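Local coordinates for protein exopolygalacturonase (Yersinia enterocolitica, PDB 2UVF) that hydrolyses polygalacturonic acid, the backbone of pectin, in an exo mode as a family 28 glycoside hydrolase, probably releasing digalacturonic acid from chain ends, at residues Ala408-Gln416 against Asp509-Ala517; Arg466-Gly474 against Met497-Asn505. All coordinates share one frame; numbering follows the deposited sequence.

Interaction 1: residues Ala408-Gln416 against Asp509-Ala517; sequences AAGTGEKAQ and DYPPAKIPA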
loop_
_atom_site.group_PDB
_atom_site.type_symbol
_atom_site.label_atom_id
_atom_site.label_comp_id
_atom_site.label_asym_id
_atom_site.label_seq_id
_atom_site.Cartn_x
_atom_site.Cartn_y
_atom_site.Cartn_z
ATOM N N ALA A 408 1.747 8.129 5.870
ATOM C CA ALA A 408 1.649 9.541 6.220
ATOM C C ALA A 408 1.448 9.687 7.736
ATOM O O ALA A 408 0.770 8.870 8.354
ATOM C CB ALA A 408 0.491 10.173 5.486
ATOM N N ALA A 409 2.009 10.749 8.314
ATOM C CA ALA A 409 1.853 10.992 9.751
ATOM C C ALA A 409 1.565 12.460 10.144
ATOM O O ALA A 409 1.728 12.848 11.304
ATOM C CB ALA A 409 3.034 10.441 10.499
ATOM N N GLY A 410 1.094 13.252 9.184
ATOM C CA GLY A 410 0.725 14.637 9.442
ATOM C C GLY A 410 1.856 15.575 9.071
ATOM O O GLY A 410 2.908 15.144 8.597
ATOM N N THR A 411 1.644 16.873 9.267
ATOM C CA THR A 411 2.621 17.862 8.828
ATOM C C THR A 411 2.732 19.044 9.797
ATOM O O THR A 411 1.721 19.653 10.182
ATOM C CB THR A 411 2.342 18.375 7.366
ATOM O OG1 THR A 411 1.126 19.130 7.314
ATOM C CG2 THR A 411 2.207 17.225 6.410
ATOM N N GLY A 412 3.968 19.350 10.177
ATOM C CA GLY A 412 4.278 20.533 10.977
ATOM C C GLY A 412 4.139 20.324 12.472
ATOM O O GLY A 412 4.186 19.188 12.955
ATOM N N GLU A 413 3.943 21.432 13.195
ATOM C CA GLU A 413 3.948 21.449 14.661
ATOM C C GLU A 413 2.723 20.806 15.297
ATOM O O GLU A 413 2.839 20.172 16.346
ATOM C CB GLU A 413 4.132 22.883 15.184
ATOM C CG GLU A 413 4.785 22.981 16.567
ATOM C CD GLU A 413 6.224 22.421 16.627
ATOM O OE1 GLU A 413 6.883 22.312 15.575
ATOM O OE2 GLU A 413 6.704 22.104 17.739
ATOM N N LYS A 414 1.558 20.982 14.675
ATOM C CA LYS A 414 0.297 20.447 15.211
ATOM C C LYS A 414 0.159 18.928 15.060
ATOM O O LYS A 414 -0.834 18.355 15.514
ATOM C CB LYS A 414 -0.903 21.117 14.527
ATOM C CG LYS A 414 -0.963 22.625 14.615
ATOM C CD LYS A 414 -1.870 23.093 15.733
ATOM C CE LYS A 414 -2.258 24.553 15.541
ATOM N NZ LYS A 414 -3.343 24.946 16.484
ATOM N N ALA A 415 1.143 18.293 14.418
ATOM C CA ALA A 415 1.063 16.882 14.008
ATOM C C ALA A 415 0.763 15.888 15.131
ATOM O O ALA A 415 -0.084 15.003 14.967
ATOM C CB ALA A 415 2.320 16.470 13.247
ATOM N N GLN A 416 1.440 16.046 16.265
ATOM C CA GLN A 416 1.281 15.140 17.427
ATOM C C GLN A 416 -0.106 15.156 18.124
ATOM O O GLN A 416 -0.341 14.373 19.050
ATOM C CB GLN A 416 2.444 15.299 18.438
ATOM C CG GLN A 416 2.632 16.705 19.022
ATOM C CD GLN A 416 3.373 17.669 18.092
ATOM O OE1 GLN A 416 3.261 17.584 16.867
ATOM N NE2 GLN A 416 4.127 18.600 18.680
ATOM N N ASP A 509 1.334 26.110 4.941
ATOM C CA ASP A 509 -0.136 26.090 5.103
ATOM C C ASP A 509 -0.603 25.643 6.508
ATOM O O ASP A 509 -1.789 25.731 6.843
ATOM C CB ASP A 509 -0.786 25.191 4.033
ATOM C CG ASP A 509 0.038 25.096 2.748
ATOM O OD1 ASP A 509 0.570 26.133 2.288
ATOM O OD2 ASP A 509 0.139 23.976 2.193
ATOM N N TYR A 510 0.347 25.155 7.302
ATOM C CA TYR A 510 0.137 24.629 8.655
ATOM C C TYR A 510 1.215 25.305 9.507
ATOM O O TYR A 510 2.155 25.862 8.945
ATOM C CB TYR A 510 0.337 23.099 8.650
ATOM C CG TYR A 510 1.561 22.665 7.849
ATOM C CD1 TYR A 510 2.840 22.685 8.418
ATOM C CD2 TYR A 510 1.444 22.265 6.514
ATOM C CE1 TYR A 510 3.968 22.313 7.681
ATOM C CE2 TYR A 510 2.567 21.889 5.771
ATOM C CZ TYR A 510 3.820 21.918 6.361
ATOM O OH TYR A 510 4.930 21.555 5.633
ATOM N N PRO A 511 1.093 25.293 10.853
ATOM C CA PRO A 511 2.247 25.768 11.638
ATOM C C PRO A 511 3.524 24.941 11.386
ATOM O O PRO A 511 3.493 23.713 11.524
ATOM C CB PRO A 511 1.778 25.614 13.094
ATOM C CG PRO A 511 0.294 25.627 13.016
ATOM C CD PRO A 511 -0.044 24.934 11.723
ATOM N N PRO A 512 4.632 25.611 10.987
ATOM C CA PRO A 512 5.951 24.989 10.794
ATOM C C PRO A 512 6.408 24.156 11.993
ATOM O O PRO A 512 5.904 24.341 13.104
ATOM C CB PRO A 512 6.877 26.197 10.624
ATOM C CG PRO A 512 6.010 27.248 10.047
ATOM C CD PRO A 512 4.660 27.052 10.665
ATOM N N ALA A 513 7.354 23.246 11.769
ATOM C CA ALA A 513 7.895 22.432 12.858
ATOM C C ALA A 513 9.090 23.094 13.549
ATOM O O ALA A 513 10.013 23.582 12.883
ATOM C CB ALA A 513 8.265 21.035 12.370
ATOM N N LYS A 514 9.054 23.093 14.885
ATOM C CA LYS A 514 10.149 23.598 15.732
ATOM C C LYS A 514 11.311 22.596 15.818
ATOM O O LYS A 514 12.457 22.951 15.517
ATOM C CB LYS A 514 9.641 23.982 17.138
ATOM C CG LYS A 514 8.596 25.117 17.174
ATOM C CD LYS A 514 9.141 26.466 16.644
ATOM C CE LYS A 514 9.710 27.367 17.753
ATOM N NZ LYS A 514 10.941 26.827 18.414
ATOM N N ILE A 515 11.015 21.362 16.240
ATOM C CA ILE A 515 11.959 20.237 16.114
ATOM C C ILE A 515 11.873 19.665 14.679
ATOM O O ILE A 515 10.825 19.129 14.275
ATOM C CB ILE A 515 11.713 19.110 17.169
ATOM C CG1 ILE A 515 11.809 19.651 18.605
ATOM C CG2 ILE A 515 12.681 17.930 16.942
ATOM C CD1 ILE A 515 11.589 18.583 19.699
ATOM N N PRO A 516 12.976 19.779 13.907
ATOM C CA PRO A 516 12.963 19.447 12.469
ATOM C C PRO A 516 12.910 17.938 12.112
ATOM O O PRO A 516 13.082 17.065 12.980
ATOM C CB PRO A 516 14.249 20.103 11.944
ATOM C CG PRO A 516 15.165 20.154 13.128
ATOM C CD PRO A 516 14.304 20.230 14.368
ATOM N N ALA A 517 12.667 17.662 10.831
ATOM C CA ALA A 517 12.470 16.302 10.331
ATOM C C ALA A 517 13.793 15.572 10.167
ATOM O O ALA A 517 14.830 16.192 9.899
ATOM C CB ALA A 517 11.693 16.312 9.010
HETATM O O HOH W 1 1.422 21.921 11.943
#
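The carbonyl oxygen of Pro-511 is gripped twice where two loops meet. Glu-413 N donates to Pro-511 O at 2.9 Å in a nearly straight bond (170° at the hydrogen), and a water donates to the same oxygen from 2.8 Å. That water also donates to Thr-411 O and accepts from Lys-414 N, so one water bridge ties three backbone groups together and fixes the turn of 408-416 against the proline-rich loop. Beside it Thr-411 crosses the ring of Tyr-510 at about a right angle. Its CB lies 3.9 Å from the ring centroid in a CH-pi contact, while OG1 stands 3.2 Å above the same ring's plane, nearer the rim. Gly-412 passes close by, its CA 3.6 Å from Tyr-510 CD1. Further along, the Glu-413 side chain starts with CG anti to the backbone N (chi1 -153°) and bends at chi2, which lays OE2 3.5 Å from Lys-514 CB. The exposed Lys-414 sets its CG against Pro-511 CG at 3.6 Å, the two side chains crossing at a slant. The contact thus packs together loops from different turns of the family's right-handed parallel beta-helix, one following strand 405-408, the other linking strands 493-500 and 518-532.

Interaction 2: residues Arg466-Gly474 against Met497-Asn505; sequences RAKSTSTIG and MTLDYADSN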
loop_
_atom_site.group_PDB
_atom_site.type_symbol
_atom_site.label_atom_id
_atom_site.label_comp_id
_atom_site.label_asym_id
_atom_site.label_seq_id
_atom_site.Cartn_x
_atom_site.Cartn_y
_atom_site.Cartn_z
ATOM N N ARG A 466 11.319 4.786 -0.827
ATOM C CA ARG A 466 11.341 6.243 -0.979
ATOM C C ARG A 466 10.962 6.922 0.339
ATOM O O ARG A 466 9.864 6.742 0.842
ATOM C CB ARG A 466 10.409 6.690 -2.128
ATOM C CG ARG A 466 10.180 8.222 -2.283
ATOM C CD ARG A 466 11.448 9.012 -2.640
ATOM N NE ARG A 466 11.158 10.159 -3.512
ATOM C CZ ARG A 466 11.813 11.322 -3.495
ATOM N NH1 ARG A 466 12.794 11.533 -2.625
ATOM N NH2 ARG A 466 11.466 12.293 -4.337
ATOM N N ALA A 467 11.901 7.684 0.889
ATOM C CA ALA A 467 11.733 8.380 2.172
ATOM C C ALA A 467 11.946 9.853 1.915
ATOM O O ALA A 467 13.060 10.293 1.597
ATOM C CB ALA A 467 12.701 7.848 3.273
ATOM N N LYS A 468 10.855 10.602 2.019
ATOM C CA LYS A 468 10.825 12.030 1.682
ATOM C C LYS A 468 10.270 12.845 2.839
ATOM O O LYS A 468 9.325 12.423 3.495
ATOM C CB LYS A 468 10.005 12.278 0.398
ATOM C CG LYS A 468 9.082 11.114 0.010
ATOM C CD LYS A 468 7.683 11.553 -0.420
ATOM C CE LYS A 468 7.494 11.626 -1.920
ATOM N NZ LYS A 468 6.042 11.411 -2.269
ATOM N N SER A 469 10.877 14.001 3.099
ATOM C CA SER A 469 10.320 14.970 4.052
ATOM C C SER A 469 10.853 16.358 3.739
ATOM O O SER A 469 11.574 16.529 2.750
ATOM C CB SER A 469 10.655 14.591 5.495
ATOM O OG SER A 469 9.851 15.310 6.410
ATOM N N THR A 470 10.442 17.345 4.540
ATOM C CA THR A 470 11.148 18.641 4.646
ATOM C C THR A 470 11.329 18.980 6.126
ATOM O O THR A 470 10.692 18.371 6.991
ATOM C CB THR A 470 10.472 19.832 3.865
ATOM O OG1 THR A 470 9.237 20.216 4.486
ATOM C CG2 THR A 470 10.218 19.485 2.391
ATOM N N SER A 471 12.210 19.938 6.411
ATOM C CA SER A 471 12.473 20.393 7.774
ATOM C C SER A 471 11.255 21.032 8.459
ATOM O O SER A 471 11.093 20.909 9.680
ATOM C CB SER A 471 13.661 21.365 7.788
ATOM O OG SER A 471 13.968 21.801 9.101
ATOM N N THR A 472 10.402 21.700 7.676
ATOM C CA THR A 472 9.169 22.307 8.213
ATOM C C THR A 472 8.094 21.293 8.635
ATOM O O THR A 472 7.310 21.573 9.547
ATOM C CB THR A 472 8.540 23.370 7.265
ATOM O OG1 THR A 472 8.336 22.820 5.954
ATOM C CG2 THR A 472 9.428 24.608 7.172
ATOM N N ILE A 473 8.062 20.126 7.991
ATOM C CA ILE A 473 7.094 19.070 8.344
ATOM C C ILE A 473 7.394 18.430 9.710
ATOM O O ILE A 473 6.478 18.027 10.446
ATOM C CB ILE A 473 6.960 18.004 7.221
ATOM C CG1 ILE A 473 6.238 18.615 6.019
ATOM C CG2 ILE A 473 6.179 16.787 7.718
ATOM C CD1 ILE A 473 6.508 17.949 4.705
ATOM N N GLY A 474 8.674 18.348 10.052
ATOM C CA GLY A 474 9.085 17.771 11.324
ATOM C C GLY A 474 8.865 16.276 11.352
ATOM O O GLY A 474 8.568 15.663 10.317
ATOM N N MET A 497 16.301 8.941 0.211
ATOM C CA MET A 497 16.032 9.530 1.508
ATOM C C MET A 497 16.387 11.007 1.356
ATOM O O MET A 497 17.551 11.382 1.493
ATOM C CB MET A 497 16.918 8.901 2.575
ATOM C CG MET A 497 16.850 7.389 2.685
ATOM S SD MET A 497 17.819 6.799 4.091
ATOM C CE MET A 497 16.902 7.444 5.472
ATOM N N THR A 498 15.403 11.838 1.023
ATOM C CA THR A 498 15.636 13.278 0.908
ATOM C C THR A 498 15.028 14.025 2.079
ATOM O O THR A 498 13.965 13.645 2.577
ATOM C CB THR A 498 15.137 13.874 -0.421
ATOM O OG1 THR A 498 13.931 13.217 -0.833
ATOM C CG2 THR A 498 16.182 13.702 -1.498
ATOM N N LEU A 499 15.738 15.065 2.522
ATOM C CA LEU A 499 15.329 15.929 3.638
ATOM C C LEU A 499 15.610 17.372 3.234
ATOM O O LEU A 499 16.767 17.815 3.214
ATOM C CB LEU A 499 16.108 15.576 4.908
ATOM C CG LEU A 499 15.433 15.592 6.283
ATOM C CD1 LEU A 499 16.423 15.110 7.338
ATOM C CD2 LEU A 499 14.863 16.959 6.656
ATOM N N ASP A 500 14.552 18.105 2.902
ATOM C CA ASP A 500 14.710 19.442 2.338
ATOM C C ASP A 500 14.374 20.586 3.348
ATOM O O ASP A 500 13.212 20.995 3.472
ATOM C CB ASP A 500 13.917 19.561 1.007
ATOM C CG ASP A 500 14.077 18.320 0.082
ATOM O OD1 ASP A 500 14.120 17.176 0.587
ATOM O OD2 ASP A 500 14.137 18.482 -1.164
ATOM N N TYR A 501 15.411 21.068 4.066
ATOM C CA TYR A 501 15.335 22.181 5.055
ATOM C C TYR A 501 14.951 23.536 4.500
ATOM O O TYR A 501 15.517 23.974 3.516
ATOM C CB TYR A 501 16.652 22.360 5.831
ATOM C CG TYR A 501 16.772 23.679 6.653
ATOM C CD1 TYR A 501 16.193 23.799 7.902
ATOM C CD2 TYR A 501 17.480 24.772 6.184
ATOM C CE1 TYR A 501 16.283 24.953 8.634
ATOM C CE2 TYR A 501 17.583 25.924 6.923
ATOM C CZ TYR A 501 16.981 26.008 8.156
ATOM O OH TYR A 501 17.076 27.145 8.916
ATOM N N ALA A 502 14.025 24.223 5.164
ATOM C CA ALA A 502 13.311 25.352 4.554
ATOM C C ALA A 502 13.825 26.718 4.982
ATOM O O ALA A 502 15.017 26.995 4.951
ATOM C CB ALA A 502 11.864 25.266 4.843
ATOM N N ASP A 503 12.891 27.567 5.390
ATOM C CA ASP A 503 12.085 27.263 6.552
ATOM C C ASP A 503 11.034 28.352 6.741
ATOM O O ASP A 503 9.864 28.080 6.877
ATOM C CB ASP A 503 13.004 27.144 7.786
ATOM C CG ASP A 503 12.705 25.915 8.643
ATOM O OD1 ASP A 503 11.529 25.742 9.054
ATOM O OD2 ASP A 503 13.658 25.159 8.940
ATOM N N SER A 504 11.494 29.587 6.717
ATOM C CA SER A 504 10.681 30.815 6.873
ATOM C C SER A 504 11.331 32.116 6.317
ATOM O O SER A 504 11.767 32.963 7.100
ATOM C CB SER A 504 10.185 30.998 8.328
ATOM O OG SER A 504 11.216 31.444 9.199
ATOM N N ASN A 505 11.380 32.313 4.990
ATOM C CA ASN A 505 10.865 31.411 3.926
ATOM C C ASN A 505 9.458 30.835 4.209
ATOM O O ASN A 505 9.223 29.620 4.130
ATOM C CB ASN A 505 11.912 30.329 3.570
ATOM C CG ASN A 505 13.332 30.906 3.435
ATOM O OD1 ASN A 505 14.246 30.527 4.179
ATOM N ND2 ASN A 505 13.512 31.836 2.494
#
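Ser-471 OG comes to the edge of the Tyr-501 ring, in its plane and 3.2 Å from Tyr-501 CD1, the serine hydroxyl being anti to the backbone N (chi1 -178°). Next to it Thr-472 CG2 presses tightly against Ala-502 CB at 3.4 Å. Earlier along the two strands, Thr-470 crosses Asp-500 at about a right angle, its CG2 lying 4.0 Å from Asp-500 CB. On the other face of the paired strands, Ala-467 CB packs on Met-497 CG at 4.2 Å. Between these faces the backbones run parallel, and Thr-498 reaches with both its N and its O to the same neighbour, bracketing Lys-468: Thr-498 N donates to Ala-467 O at 2.9 Å, and Thr-498 O accepts from Ser-469 N at 3.2 Å. In one of the two modelled conformers of Arg-466, the guanidinium also turns an edge to Thr-498 OG1, with NH1 2.7 Å away, but that bond is bent and weak and its detail doubtful. Strands 463-470 and 493-500 are successive rungs of the right-handed parallel beta-helix. Strand 438-441 pairs with strand 463-470 as the preceding rung, while Lys-468, which touches the bound galacturonate, projects from the same face as Thr-498; Phe-519 and Phe-522 of strand 518-532 pack against Met-497 from the interior.

In the fold
Interactions 1 and 2 have centres about 10 Å apart, at one edge of the beta-helix and within the glycoside hydrolase family 28 region. Along the chain, both segments of interaction 2 fall between those of interaction 1: strand 405-408 leads into 408-416, strands 463-470 and 493-500 follow, and 509-517 returns before strand 518-532. The two also touch directly, through a probable hydrogen bond from Gly-412 N to Ile-473 O and through Ala-517 packing on Thr-470 and Leu-499. The loops leaving these rungs thus pack on one another beside the pocket: segment 408-416 holds Ala-408 and segment 466-474 holds Lys-468, both residues of the digalacturonate site.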